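Local coordinates for protein GH127 beta-L-arabinofuranoside (Geobacillus stearothermophilus, PDB 4QK0) that probably hydrolyses beta-L-arabinofuranosidic bonds, as a beta-L-arabinofuranosidase of glycoside hydrolase family 127, at residues Thr14-Asp20 and Val442-Thr448; Trp23-Ile27 and Ile421-Gly425. Residues are numbered along the deposited sequence.

Contact 1: residues Thr14-Asp20 and Val442-Thr448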
loop_
_atom_site.group_PDB
_atom_site.type_symbol
_atom_site.label_atom_id
_atom_site.label_comp_id
_atom_site.label_asym_id
_atom_site.label_seq_id
_atom_site.Cartn_x
_atom_site.Cartn_y
_atom_site.Cartn_z
ATOM N N THR A 14 10.851 29.854 -37.297
ATOM C CA THR A 14 11.364 29.469 -35.942
ATOM C C THR A 14 12.307 28.252 -36.007
ATOM O O THR A 14 11.885 27.095 -36.030
ATOM C CB THR A 14 10.201 29.264 -34.915
ATOM O OG1 THR A 14 9.722 30.559 -34.465
ATOM C CG2 THR A 14 10.629 28.410 -33.677
ATOM N N ASN A 15 13.597 28.535 -36.061
ATOM C CA ASN A 15 14.577 27.521 -35.770
ATOM C C ASN A 15 15.274 27.807 -34.436
ATOM O O ASN A 15 15.726 28.945 -34.202
ATOM C CB ASN A 15 15.617 27.410 -36.871
ATOM C CG ASN A 15 16.387 26.108 -36.779
ATOM O OD1 ASN A 15 15.791 25.027 -36.848
ATOM N ND2 ASN A 15 17.700 26.195 -36.578
ATOM N N VAL A 16 15.358 26.772 -33.586
ATOM C CA VAL A 16 15.969 26.867 -32.249
ATOM C C VAL A 16 17.171 25.967 -32.168
ATOM O O VAL A 16 17.045 24.818 -32.462
ATOM C CB VAL A 16 14.975 26.425 -31.161
ATOM C CG1 VAL A 16 15.594 26.475 -29.790
ATOM C CG2 VAL A 16 13.722 27.286 -31.194
ATOM N N ASN A 17 18.332 26.494 -31.774
ATOM C CA ASN A 17 19.515 25.684 -31.515
ATOM C C ASN A 17 19.823 25.675 -30.059
ATOM O O ASN A 17 19.950 26.731 -29.403
ATOM C CB ASN A 17 20.762 26.206 -32.235
ATOM C CG ASN A 17 20.555 26.303 -33.722
ATOM O OD1 ASN A 17 20.059 25.376 -34.359
ATOM N ND2 ASN A 17 20.881 27.445 -34.280
ATOM N N LEU A 18 20.001 24.477 -29.549
ATOM C CA LEU A 18 20.468 24.337 -28.182
ATOM C C LEU A 18 21.940 24.669 -28.069
ATOM O O LEU A 18 22.705 24.218 -28.869
ATOM C CB LEU A 18 20.333 22.917 -27.765
ATOM C CG LEU A 18 19.171 22.546 -26.897
ATOM C CD1 LEU A 18 19.466 21.112 -26.550
ATOM C CD2 LEU A 18 19.098 23.348 -25.616
ATOM N N LYS A 19 22.334 25.435 -27.068
ATOM C CA LYS A 19 23.736 25.720 -26.853
ATOM C C LYS A 19 24.016 25.610 -25.359
ATOM O O LYS A 19 24.518 26.524 -24.751
ATOM C CB LYS A 19 24.092 27.170 -27.287
ATOM C CG LYS A 19 24.048 27.606 -28.748
ATOM C CD LYS A 19 24.635 29.078 -28.920
ATOM C CE LYS A 19 23.985 30.309 -28.172
ATOM N NZ LYS A 19 24.108 30.395 -26.672
ATOM N N ASP A 20 23.632 24.527 -24.718
ATOM C CA ASP A 20 23.796 24.492 -23.268
ATOM C C ASP A 20 24.648 23.290 -22.897
ATOM O O ASP A 20 25.262 22.699 -23.755
ATOM C CB ASP A 20 22.430 24.503 -22.567
ATOM C CG ASP A 20 21.839 23.142 -22.441
ATOM O OD1 ASP A 20 22.170 22.275 -23.307
ATOM O OD2 ASP A 20 21.066 22.941 -21.459
ATOM N N VAL A 442 17.427 28.161 -20.760
ATOM C CA VAL A 442 18.225 27.111 -21.351
ATOM C C VAL A 442 19.121 27.821 -22.339
ATOM O O VAL A 442 18.615 28.557 -23.188
ATOM C CB VAL A 442 17.368 26.127 -22.169
ATOM C CG1 VAL A 442 18.261 25.085 -22.821
ATOM C CG2 VAL A 442 16.335 25.442 -21.296
ATOM N N GLY A 443 20.420 27.616 -22.201
ATOM C CA GLY A 443 21.406 28.113 -23.146
ATOM C C GLY A 443 20.994 27.712 -24.555
ATOM O O GLY A 443 20.855 26.541 -24.847
ATOM N N SER A 444 20.729 28.698 -25.406
ATOM C CA SER A 444 20.146 28.450 -26.726
ATOM C C SER A 444 20.053 29.719 -27.565
ATOM O O SER A 444 20.248 30.829 -27.068
ATOM C CB SER A 444 18.738 27.939 -26.570
ATOM O OG SER A 444 17.951 28.884 -25.850
ATOM N N ASP A 445 19.750 29.535 -28.840
ATOM C CA ASP A 445 19.336 30.649 -29.656
ATOM C C ASP A 445 18.212 30.323 -30.601
ATOM O O ASP A 445 17.913 29.157 -30.917
ATOM C CB ASP A 445 20.503 31.336 -30.350
ATOM C CG ASP A 445 21.329 30.399 -31.151
ATOM O OD1 ASP A 445 20.753 29.786 -32.063
ATOM O OD2 ASP A 445 22.531 30.288 -30.865
ATOM N N ILE A 446 17.505 31.386 -30.951
ATOM C CA ILE A 446 16.344 31.276 -31.799
ATOM C C ILE A 446 16.381 32.370 -32.839
ATOM O O ILE A 446 16.759 33.507 -32.570
ATOM C CB ILE A 446 15.030 31.323 -31.024
ATOM C CG1 ILE A 446 13.859 31.270 -31.994
ATOM C CG2 ILE A 446 14.961 32.555 -30.126
ATOM C CD1 ILE A 446 12.525 31.085 -31.332
ATOM N N GLN A 447 16.023 31.963 -34.040
ATOM C CA GLN A 447 15.933 32.827 -35.198
ATOM C C GLN A 447 14.456 32.846 -35.547
ATOM O O GLN A 447 13.902 31.833 -35.905
ATOM C CB GLN A 447 16.751 32.211 -36.348
ATOM C CG GLN A 447 16.557 32.901 -37.688
ATOM C CD GLN A 447 17.044 34.329 -37.641
ATOM O OE1 GLN A 447 16.254 35.263 -37.797
ATOM N NE2 GLN A 447 18.348 34.509 -37.373
ATOM N N THR A 448 13.806 33.981 -35.442
ATOM C CA THR A 448 12.354 34.003 -35.570
ATOM C C THR A 448 11.941 35.263 -36.321
ATOM O O THR A 448 12.782 36.061 -36.706
ATOM C CB THR A 448 11.718 33.893 -34.162
ATOM O OG1 THR A 448 10.280 33.838 -34.224
ATOM C CG2 THR A 448 12.131 35.033 -33.276
#

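Contact 2: residues Trp23-Ile27 and Ile421-Gly425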
loop_
_atom_site.group_PDB
_atom_site.type_symbol
_atom_site.label_atom_id
_atom_site.label_comp_id
_atom_site.label_asym_id
_atom_site.label_seq_id
_atom_site.Cartn_x
_atom_site.Cartn_y
_atom_site.Cartn_z
ATOM N N TRP A 23 20.844 20.161 -21.241
ATOM C CA TRP A 23 20.014 19.431 -22.216
ATOM C C TRP A 23 20.804 18.861 -23.372
ATOM O O TRP A 23 20.475 17.806 -23.896
ATOM C CB TRP A 23 18.854 20.263 -22.716
ATOM C CG TRP A 23 17.909 20.540 -21.631
ATOM C CD1 TRP A 23 17.726 21.723 -20.984
ATOM C CD2 TRP A 23 17.040 19.605 -21.007
ATOM N NE1 TRP A 23 16.797 21.592 -20.014
ATOM C CE2 TRP A 23 16.333 20.305 -20.016
ATOM C CE3 TRP A 23 16.790 18.256 -21.200
ATOM C CZ2 TRP A 23 15.398 19.693 -19.185
ATOM C CZ3 TRP A 23 15.841 17.633 -20.379
ATOM C CH2 TRP A 23 15.166 18.349 -19.379
ATOM N N LYS A 24 21.897 19.503 -23.719
ATOM C CA LYS A 24 22.711 19.004 -24.815
ATOM C C LYS A 24 23.262 17.640 -24.491
ATOM O O LYS A 24 23.220 16.720 -25.336
ATOM C CB LYS A 24 23.870 19.951 -25.126
ATOM C CG LYS A 24 24.487 19.708 -26.511
ATOM C CD LYS A 24 25.578 20.723 -26.846
ATOM C CE LYS A 24 26.891 20.405 -26.112
ATOM N NZ LYS A 24 27.585 19.192 -26.659
ATOM N N ARG A 25 23.747 17.473 -23.268
ATOM C CA ARG A 25 24.196 16.147 -22.818
ATOM C C ARG A 25 23.089 15.084 -22.960
ATOM O O ARG A 25 23.336 13.968 -23.450
ATOM C CB ARG A 25 24.739 16.221 -21.383
ATOM C CG ARG A 25 25.630 15.034 -20.989
ATOM C CD ARG A 25 25.765 14.917 -19.478
ATOM N NE ARG A 25 24.504 14.532 -18.885
ATOM C CZ ARG A 25 24.037 13.291 -18.830
ATOM N NH1 ARG A 25 24.712 12.264 -19.348
ATOM N NH2 ARG A 25 22.885 13.063 -18.207
ATOM N N TYR A 26 21.850 15.420 -22.605
ATOM C CA TYR A 26 20.742 14.439 -22.699
ATOM C C TYR A 26 20.406 14.089 -24.131
ATOM O O TYR A 26 20.128 12.923 -24.482
ATOM C CB TYR A 26 19.483 14.959 -21.983
ATOM C CG TYR A 26 19.468 14.745 -20.469
ATOM C CD1 TYR A 26 19.293 13.478 -19.943
ATOM C CD2 TYR A 26 19.560 15.795 -19.592
ATOM C CE1 TYR A 26 19.268 13.252 -18.578
ATOM C CE2 TYR A 26 19.502 15.583 -18.221
ATOM C CZ TYR A 26 19.356 14.268 -17.732
ATOM O OH TYR A 26 19.332 14.027 -16.397
ATOM N N ILE A 27 20.431 15.095 -24.987
ATOM C CA ILE A 27 20.191 14.850 -26.423
ATOM C C ILE A 27 21.252 13.949 -27.012
ATOM O O ILE A 27 20.939 13.042 -27.757
ATOM C CB ILE A 27 20.086 16.177 -27.205
ATOM C CG1 ILE A 27 18.844 16.905 -26.711
ATOM C CG2 ILE A 27 19.987 15.930 -28.700
ATOM C CD1 ILE A 27 18.390 18.028 -27.594
ATOM N N ILE A 421 12.918 14.527 -24.950
ATOM C CA ILE A 421 14.232 15.119 -24.780
ATOM C C ILE A 421 14.690 15.659 -26.111
ATOM O O ILE A 421 15.265 16.746 -26.188
ATOM C CB ILE A 421 15.234 14.062 -24.249
ATOM C CG1 ILE A 421 15.010 13.839 -22.740
ATOM C CG2 ILE A 421 16.664 14.501 -24.465
ATOM C CD1 ILE A 421 15.768 12.667 -22.183
ATOM N N ALA A 422 14.475 14.878 -27.168
ATOM C CA ALA A 422 14.961 15.269 -28.502
ATOM C C ALA A 422 14.259 16.525 -29.020
ATOM O O ALA A 422 14.814 17.244 -29.840
ATOM C CB ALA A 422 14.807 14.134 -29.506
ATOM N N SER A 423 13.054 16.788 -28.522
ATOM C CA SER A 423 12.301 17.944 -28.952
ATOM C C SER A 423 12.320 19.057 -27.927
ATOM O O SER A 423 11.476 19.929 -27.976
ATOM C CB SER A 423 10.845 17.525 -29.266
ATOM O OG SER A 423 10.195 17.024 -28.120
ATOM N N ILE A 424 13.231 19.002 -26.969
ATOM C CA ILE A 424 13.216 19.966 -25.901
ATOM C C ILE A 424 13.237 21.398 -26.450
ATOM O O ILE A 424 12.650 22.317 -25.853
ATOM C CB ILE A 424 14.372 19.725 -24.895
ATOM C CG1 ILE A 424 14.336 20.702 -23.728
ATOM C CG2 ILE A 424 15.714 19.884 -25.523
ATOM C CD1 ILE A 424 13.189 20.432 -22.795
ATOM N N GLY A 425 13.908 21.592 -27.569
ATOM C CA GLY A 425 14.016 22.900 -28.185
ATOM C C GLY A 425 12.694 23.541 -28.517
ATOM O O GLY A 425 12.569 24.755 -28.463
#

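Contact 1: residues Thr14-Asp20 and Val442-Thr448
Strands 15-18 and 444-448 run antiparallel, their axes 4.7 Å apart at closest approach and 168° between directions. Asn15 with Gln447 and Asn17 with Asp445 are the hydrogen-bonded pairs. Asn17 N gives to Asp445 O (2.8 Å) and Asp445 N to Asn17 O (2.9 Å); at the other pair Gln447 N to Asn15 O is 3.0 Å, while the return bond from Asn15 N to Gln447 O is weak at 3.3 Å. Lys19 N continues the pairing past the strand end by donating to Gly443 O (2.9 Å). A CB on Gly443 would clash with Lys19 O.

Side chains alternate between two faces. On that of Asn17 and Asp445, Asn17 ND2 donates to Asp445 OD1 (3.2 Å), and the aliphatic part of Lys19 lies over the same carboxylate, Lys19 CE being 3.1 Å from Asp445 OD2; the ammonium, too far for a salt bridge, makes a weak hydrogen bond to Gln459 O. On the other face Val16 CG2 meets Ile446 CD1 at 4.0 Å, and Leu18 CD2 packs on Val442 CG1 (3.4 Å), just before strand 444-448; Leu18 also reaches Trp23 and Ile27 of helix 22-42. Ser444 OG bonds to Val442 O (2.8 Å) and to Tyr429. Asp20 turns its carboxylate to the backbone N atoms of Trp23 and Lys24, capping the start of that helix.

Strand 444-450 pairs on its other edge with strand 453-461, so the N-terminal strand, though part of the catalytic family sequence, completes the edge of the antiparallel GH127 middle-domain sheet just ahead of helix 22-42, the first helix of the chain.

Contact 2: residues Trp23-Ile27 and Ile421-Gly425
Trp23, Tyr26 and Ile27, on one side of the first turns of helix 22-42, meet the end of helix 413-422 and the turn after it through apolar side chains, with no hydrogen bond between the segments. Trp23 (chi1 m, chi2 106°) turns a ring face to Ile424. The t, p rotamer of Ile424 sets its CG1 over that face, in a CH-pi contact 4.1 Å from the centroid of the five-membered ring and 15° off its normal, and its CG2 against Ile27 CD1 at 3.9 Å. The indole is held from another direction by Tyr365, which bonds to Trp23 NE1 and packs edge-to-face with it. The contact thus joins the first and last helices of the alpha-helical catalytic domain, whose family belongs to the six-hairpin glycosidase clan, with 393 residues between the two segments. The CA-to-CB bond of Ile27 points sideways, but its m, t rotamer brings CD1 in to Ile424; its CG1 lies 3.6 Å from Ile421 O and 3.9 Å from Ile421 CG2. The same methyl of Ile421 touches Tyr26 CB at 3.8 Å. The Tyr26 ring still lies beside Ile421 CD1 while its hydroxyl end leads away, and it packs edge-to-face with Phe22.

Overall arrangement
The two contacts are neighbours, centres 12 Å apart on the same side of the chain's centre, contact 2 lying deeper. Their segments follow in the order 14-20, 23-27, 421-425, 442-448, so the inner pair joins helix 22-42 to the end of helix 413-422, and the outer pair adds strand 15-18 to the edge of the sheet that holds strand 444-450. Strand 15-18 runs directly into helix 22-42, and Leu18 bridges the contacts: its CD1 lies 3.4 Å from Ile27 CD1, while Val442 CG1 is 3.9 Å from Trp23 CD1. Apolar side chains thus run without a break from the sheet edge to the helices.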